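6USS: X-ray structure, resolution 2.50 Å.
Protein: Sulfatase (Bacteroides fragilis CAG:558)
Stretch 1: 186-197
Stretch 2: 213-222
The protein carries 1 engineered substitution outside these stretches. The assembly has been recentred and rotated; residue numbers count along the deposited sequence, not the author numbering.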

ATOM      1  N   ASN A 186      -4.810   4.159  -3.301  1.00 15.11           N
ATOM      2  CA  ASN A 186      -4.457   5.577  -3.403  1.00 20.49           C
ATOM      3  C   ASN A 186      -4.979   6.142  -4.717  1.00 21.37           C
ATOM      4  O   ASN A 186      -4.592   5.669  -5.791  1.00 20.01           O
ATOM      5  N   ILE A 187      -5.832   7.161  -4.633  1.00 15.10           N
ATOM      6  CA  ILE A 187      -6.243   7.949  -5.787  1.00 14.12           C
ATOM      7  C   ILE A 187      -5.727   9.372  -5.578  1.00 18.88           C
ATOM      8  O   ILE A 187      -6.191  10.087  -4.673  1.00 17.18           O
ATOM      9  N   ALA A 188      -4.757   9.774  -6.404  1.00 15.41           N
ATOM     10  CA  ALA A 188      -4.291  11.158  -6.555  1.00 18.52           C
ATOM     11  C   ALA A 188      -3.531  11.698  -5.341  1.00 18.03           C
ATOM     12  O   ALA A 188      -3.288  12.916  -5.258  1.00 18.22           O
ATOM     13  N   GLY A 189      -3.143  10.845  -4.397  1.00 14.19           N
ATOM     14  CA  GLY A 189      -2.520  11.309  -3.173  1.00 15.50           C
ATOM     15  C   GLY A 189      -1.012  11.354  -3.305  1.00 19.88           C
ATOM     16  O   GLY A 189      -0.381  10.357  -3.663  1.00 21.42           O
ATOM     17  N   HIS A 190      -0.436  12.515  -3.014  1.00 21.83           N
ATOM     18  CA  HIS A 190       1.017  12.635  -3.012  1.00 21.93           C
ATOM     19  C   HIS A 190       1.402  13.687  -1.978  1.00 20.56           C
ATOM     20  O   HIS A 190       0.648  13.952  -1.036  1.00 22.37           O
ATOM     21  N   ALA A 191       2.587  14.278  -2.144  1.00 21.36           N
ATOM     22  CA  ALA A 191       3.077  15.277  -1.199  1.00 24.62           C
ATOM     23  C   ALA A 191       2.454  16.644  -1.411  1.00 22.85           C
ATOM     24  O   ALA A 191       2.527  17.487  -0.511  1.00 22.91           O
ATOM     25  N   GLY A 192       1.863  16.888  -2.579  1.00 21.22           N
ATOM     26  CA  GLY A 192       1.246  18.169  -2.853  1.00 21.37           C
ATOM     27  C   GLY A 192       0.058  18.515  -1.968  1.00 25.54           C
ATOM     28  O   GLY A 192      -0.881  17.721  -1.806  1.00 27.13           O
ATOM     29  N   GLY A 193       0.086  19.717  -1.398  1.00 26.95           N
ATOM     30  CA  GLY A 193      -1.045  20.235  -0.655  1.00 21.95           C
ATOM     31  C   GLY A 193      -1.957  21.104  -1.499  1.00 25.98           C
ATOM     32  O   GLY A 193      -3.051  21.460  -1.054  1.00 30.33           O
ATOM     33  N   GLY A 194      -1.524  21.479  -2.704  1.00 22.84           N
ATOM     34  CA  GLY A 194      -2.387  22.253  -3.584  1.00 22.89           C
ATOM     35  C   GLY A 194      -2.636  21.543  -4.896  1.00 24.57           C
ATOM     36  O   GLY A 194      -2.422  20.330  -4.984  1.00 22.21           O
ATOM     37  N   LEU A 195      -3.076  22.269  -5.924  1.00 21.76           N
ATOM     38  CA  LEU A 195      -3.258  21.662  -7.235  1.00 20.22           C
ATOM     39  C   LEU A 195      -3.058  22.711  -8.311  1.00 20.09           C
ATOM     40  O   LEU A 195      -3.496  23.856  -8.169  1.00 18.78           O
ATOM     41  N   ALA A 196      -2.416  22.293  -9.402  1.00 20.48           N
ATOM     42  CA  ALA A 196      -2.088  23.225 -10.470  1.00 19.41           C
ATOM     43  C   ALA A 196      -3.342  23.746 -11.169  1.00 19.51           C
ATOM     44  O   ALA A 196      -3.428  24.937 -11.476  1.00 20.53           O
ATOM     45  N   SER A 197      -4.327  22.881 -11.420  1.00 20.85           N
ATOM     46  CA  SER A 197      -5.552  23.283 -12.102  1.00 20.45           C
ATOM     47  C   SER A 197      -6.666  22.293 -11.796  1.00 20.05           C
ATOM     48  O   SER A 197      -6.428  21.090 -11.699  1.00 21.13           O
ATOM     49  N   ASN A 213       7.509  18.765 -14.317  1.00 38.07           N
ATOM     50  CA  ASN A 213       6.135  18.897 -13.816  1.00 33.36           C
ATOM     51  C   ASN A 213       6.079  19.812 -12.592  1.00 36.74           C
ATOM     52  O   ASN A 213       6.931  19.710 -11.701  1.00 37.20           O
ATOM     53  N   PRO A 214       5.075  20.692 -12.514  1.00 32.11           N
ATOM     54  CA  PRO A 214       4.912  21.520 -11.312  1.00 30.65           C
ATOM     55  C   PRO A 214       4.560  20.681 -10.088  1.00 26.48           C
ATOM     56  O   PRO A 214       3.943  19.621 -10.192  1.00 24.85           O
ATOM     57  N   TRP A 215       4.970  21.184  -8.916  1.00 27.43           N
ATOM     58  CA  TRP A 215       4.726  20.521  -7.634  1.00 27.30           C
ATOM     59  C   TRP A 215       3.314  19.957  -7.488  1.00 29.28           C
ATOM     60  O   TRP A 215       3.131  18.813  -7.052  1.00 31.49           O
ATOM     61  N   PHE A 216       2.298  20.760  -7.822  1.00 24.67           N
ATOM     62  CA  PHE A 216       0.915  20.450  -7.483  1.00 20.48           C
ATOM     63  C   PHE A 216       0.136  19.855  -8.652  1.00 20.50           C
ATOM     64  O   PHE A 216      -1.097  19.843  -8.617  1.00 18.35           O
ATOM     65  N   ALA A 217       0.818  19.367  -9.688  1.00 21.24           N
ATOM     66  CA  ALA A 217       0.115  18.588 -10.697  1.00 24.13           C
ATOM     67  C   ALA A 217      -0.517  17.366 -10.040  1.00 24.69           C
ATOM     68  O   ALA A 217       0.099  16.712  -9.186  1.00 24.78           O
ATOM     69  N   VAL A 218      -1.756  17.063 -10.426  1.00 20.06           N
ATOM     70  CA  VAL A 218      -2.551  16.022  -9.786  1.00 24.74           C
ATOM     71  C   VAL A 218      -2.244  14.680 -10.466  1.00 24.00           C
ATOM     72  O   VAL A 218      -2.485  14.553 -11.675  1.00 19.88           O
ATOM     73  N   PRO A 219      -1.739  13.690  -9.744  1.00 22.90           N
ATOM     74  CA  PRO A 219      -1.454  12.390 -10.355  1.00 17.74           C
ATOM     75  C   PRO A 219      -2.673  11.476 -10.261  1.00 22.48           C
ATOM     76  O   PRO A 219      -3.647  11.758  -9.559  1.00 22.24           O
ATOM     77  N   GLY A 220      -2.615  10.378 -11.010  1.00 17.64           N
ATOM     78  CA  GLY A 220      -3.627   9.353 -10.871  1.00 13.75           C
ATOM     79  C   GLY A 220      -4.927   9.583 -11.611  1.00 20.18           C
ATOM     80  O   GLY A 220      -5.887   8.843 -11.373  1.00 22.03           O
ATOM     81  N   LEU A 221      -5.003  10.573 -12.507  1.00 19.72           N
ATOM     82  CA  LEU A 221      -6.242  10.870 -13.224  1.00 22.37           C
ATOM     83  C   LEU A 221      -5.978  11.019 -14.718  1.00 24.25           C
ATOM     84  O   LEU A 221      -6.612  11.843 -15.399  1.00 20.89           O
ATOM     85  N   ASP A 222      -5.039  10.220 -15.235  1.00 19.51           N
ATOM     86  CA  ASP A 222      -4.562  10.405 -16.598  1.00 21.39           C
ATOM     87  C   ASP A 222      -5.688  10.219 -17.615  1.00 25.04           C
ATOM     88  O   ASP A 222      -5.742  10.934 -18.623  1.00 29.66           O
TER

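Two largely irregular segments lie side by side, joined by side-chain packing and by a few backbone contacts. Phe-216 and Pro-214 from the second stretch and His-190 from the first point toward the opposite segment; Phe-216 and His-190 are the more deeply engaged.

Phe-216 has the largest area covered in this contact. It sits within the type I turn from Pro-214 to Ala-217, a turn closed by the bond from Ala-217 N to Pro-214 O (3.2 Å). Its chi1 of -61° (m) and chi2 of -16° lay the ring along the glycine run of the first stretch. Gly-194 CA stands over one face, 4.0 Å from the centroid of the Phe-216 ring, in a CH-pi contact, while Gly-192 CA is 4.0 Å from Phe-216 CD1. The glycines make this closeness possible: a CB on Gly-194 would fall 2.7 Å from Phe-216 CD2, a clash, and one on Gly-192 would be tight, 3.5 Å from Phe-216 CD1. Within the first stretch, a CB on Gly-192 would also clash with His-190 CE1, at 2.5 Å.

The backbone of Phe-216 is equally busy. Ala-196 N donates a hydrogen bond to Phe-216 O (2.9 Å), the one direct hydrogen bond between the stretches, and Leu-195 CA adds a CA-H...O contact to the same Phe-216 O at 3.1 Å. The small CB of Ala-196 lies beside the turn, 4.1 Å from Ala-217 N and 4.5 Å from Pro-214 CG.

His-190 adopts chi1 of 63° (p) with chi2 of 124°, which carries its imidazole to the second stretch. The ring combines two kinds of contact. Pro-219 CG lies over one face, 4.1 Å from the centroid of the His-190 ring, where the aliphatic proline ring offers C-H groups to the pi system. At the ring edge, His-190 CE1 approaches Trp-215 O at 3.4 Å; carbons of an imidazole are polarised enough to sit comfortably near a carbonyl oxygen. His-190 NE2 reaches water 1 at 2.8 Å. Water 1 is placed to donate to Phe-216 O (2.7 Å) and to Gly-194 O (3.0 Å), so it links the imidazole to backbone carbonyls of both stretches. The indole of Trp-215, by contrast, leads away from this contact.

Farther along, Val-218 (chi1 -171°, t) spreads its two methyls between neighbours: CG1 lies 3.9 Å from Ala-188 CB, and CG2 lies 3.8 Å from Leu-195 CB. A branched residue suits this position because it can meet both. Leu-195 (chi1 72°, p; chi2 161°, t) points away overall, yet its CB still serves the contact. Ala-188 CA also approaches Pro-219 O at 3.1 Å. Beyond it, Ile-187 CG2 meets Leu-221 CD2 at 4.3 Å; Leu-221, with chi1 of -57° (m) and chi2 of 170° (t), brings its end nearer although its CA-to-CB bond points sideways.

Asn-186 does not touch the second stretch. Its t rotamer (chi1 176°) instead braces the loop: OD1 of Asn-186 accepts from Gly-189 N (2.9 Å), and ND2 of Asn-186 donates to Gly-189 O (3.0 Å).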

ATOM      1  CB  ASN A 186      -2.938   5.792  -3.310  1.00 19.86           C
ATOM      2  CG  ASN A 186      -2.537   7.259  -3.507  1.00 19.43           C
ATOM      3  OD1 ASN A 186      -3.379   8.157  -3.434  1.00 13.90           O
ATOM      4  ND2 ASN A 186      -1.247   7.505  -3.734  1.00 17.52           N
ATOM      5  CB  ILE A 187      -7.765   7.944  -5.987  1.00 20.04           C
ATOM      6  CG1 ILE A 187      -8.282   6.524  -6.256  1.00 17.31           C
ATOM      7  CG2 ILE A 187      -8.161   8.890  -7.113  1.00 14.92           C
ATOM      8  CD1 ILE A 187      -9.794   6.359  -5.977  1.00 12.86           C
ATOM      9  CB  ALA A 188      -5.457  12.099  -6.888  1.00 15.29           C
ATOM     10  CB  HIS A 190       1.527  12.936  -4.434  1.00 20.45           C
ATOM     11  CG  HIS A 190       1.041  14.238  -4.997  1.00 26.36           C
ATOM     12  ND1 HIS A 190       1.901  15.219  -5.450  1.00 22.44           N
ATOM     13  CD2 HIS A 190      -0.212  14.716  -5.191  1.00 22.15           C
ATOM     14  CE1 HIS A 190       1.199  16.246  -5.897  1.00 20.18           C
ATOM     15  NE2 HIS A 190      -0.085  15.967  -5.750  1.00 20.77           N
ATOM     16  CB  ALA A 191       4.597  15.415  -1.299  1.00 19.32           C
ATOM     17  CB  LEU A 195      -4.635  21.013  -7.397  1.00 18.60           C
ATOM     18  CG  LEU A 195      -5.827  21.946  -7.531  1.00 17.87           C
ATOM     19  CD1 LEU A 195      -6.999  21.191  -8.138  1.00 19.81           C
ATOM     20  CD2 LEU A 195      -6.186  22.530  -6.157  1.00 21.71           C
ATOM     21  CB  ALA A 196      -1.144  22.555 -11.469  1.00 20.29           C
ATOM     22  CB  SER A 197      -5.354  23.374 -13.616  1.00 18.76           C
ATOM     23  OG  SER A 197      -6.614  23.529 -14.260  1.00 21.62           O
ATOM     24  CB  ASN A 213       5.557  17.534 -13.440  1.00 36.01           C
ATOM     25  CG  ASN A 213       4.411  17.090 -14.352  1.00 33.55           C
ATOM     26  OD1 ASN A 213       4.091  17.730 -15.361  1.00 31.42           O
ATOM     27  ND2 ASN A 213       3.794  15.974 -13.992  1.00 30.63           N
ATOM     28  CB  PRO A 214       3.764  22.474 -11.683  1.00 27.62           C
ATOM     29  CG  PRO A 214       3.045  21.812 -12.820  1.00 25.25           C
ATOM     30  CD  PRO A 214       4.100  21.037 -13.567  1.00 31.36           C
ATOM     31  CB  TRP A 215       4.974  21.505  -6.485  1.00 23.04           C
ATOM     32  CG  TRP A 215       6.402  21.885  -6.256  1.00 29.10           C
ATOM     33  CD1 TRP A 215       7.486  21.543  -7.018  1.00 20.00           C
ATOM     34  CD2 TRP A 215       6.903  22.698  -5.185  1.00 27.59           C
ATOM     35  NE1 TRP A 215       8.632  22.088  -6.483  1.00 22.56           N
ATOM     36  CE2 TRP A 215       8.301  22.801  -5.357  1.00 24.56           C
ATOM     37  CE3 TRP A 215       6.303  23.349  -4.097  1.00 23.30           C
ATOM     38  CZ2 TRP A 215       9.109  23.523  -4.479  1.00 22.72           C
ATOM     39  CZ3 TRP A 215       7.107  24.071  -3.226  1.00 23.46           C
ATOM     40  CH2 TRP A 215       8.497  24.157  -3.426  1.00 23.31           C
ATOM     41  CB  PHE A 216       0.205  21.702  -6.946  1.00 18.05           C
ATOM     42  CG  PHE A 216       0.830  22.273  -5.691  1.00 24.47           C
ATOM     43  CD1 PHE A 216       1.720  21.519  -4.920  1.00 24.44           C
ATOM     44  CD2 PHE A 216       0.524  23.558  -5.271  1.00 21.30           C
ATOM     45  CE1 PHE A 216       2.302  22.041  -3.770  1.00 18.40           C
ATOM     46  CE2 PHE A 216       1.105  24.084  -4.118  1.00 23.14           C
ATOM     47  CZ  PHE A 216       1.997  23.322  -3.370  1.00 21.59           C
ATOM     48  CB  ALA A 217       1.070  18.166 -11.813  1.00 23.08           C
ATOM     49  CB  VAL A 218      -4.051  16.330  -9.835  1.00 19.40           C
ATOM     50  CG1 VAL A 218      -4.816  15.321  -8.971  1.00 18.26           C
ATOM     51  CG2 VAL A 218      -4.315  17.746  -9.360  1.00 18.25           C
ATOM     52  CB  PRO A 219      -0.286  11.865  -9.508  1.00 15.15           C
ATOM     53  CG  PRO A 219      -0.511  12.478  -8.149  1.00 14.64           C
ATOM     54  CD  PRO A 219      -1.278  13.765  -8.341  1.00 18.15           C
ATOM     55  CB  LEU A 221      -6.904  12.126 -12.663  1.00 18.34           C
ATOM     56  CG  LEU A 221      -7.222  12.065 -11.167  1.00 19.27           C
ATOM     57  CD1 LEU A 221      -7.650  13.431 -10.666  1.00 14.65           C
ATOM     58  CD2 LEU A 221      -8.294  10.996 -10.869  1.00 20.34           C
ATOM     59  CB  ASP A 222      -3.395   9.449 -16.877  1.00 22.21           C
ATOM     60  CG  ASP A 222      -2.116   9.771 -16.044  1.00 25.85           C
ATOM     61  OD1 ASP A 222      -2.192  10.367 -14.940  1.00 23.11           O
ATOM     62  OD2 ASP A 222      -1.014   9.401 -16.506  1.00 25.00           O
TER
HETATM   63  O   HOH W   1      -1.745  18.000  -6.718  1.00 17.31           O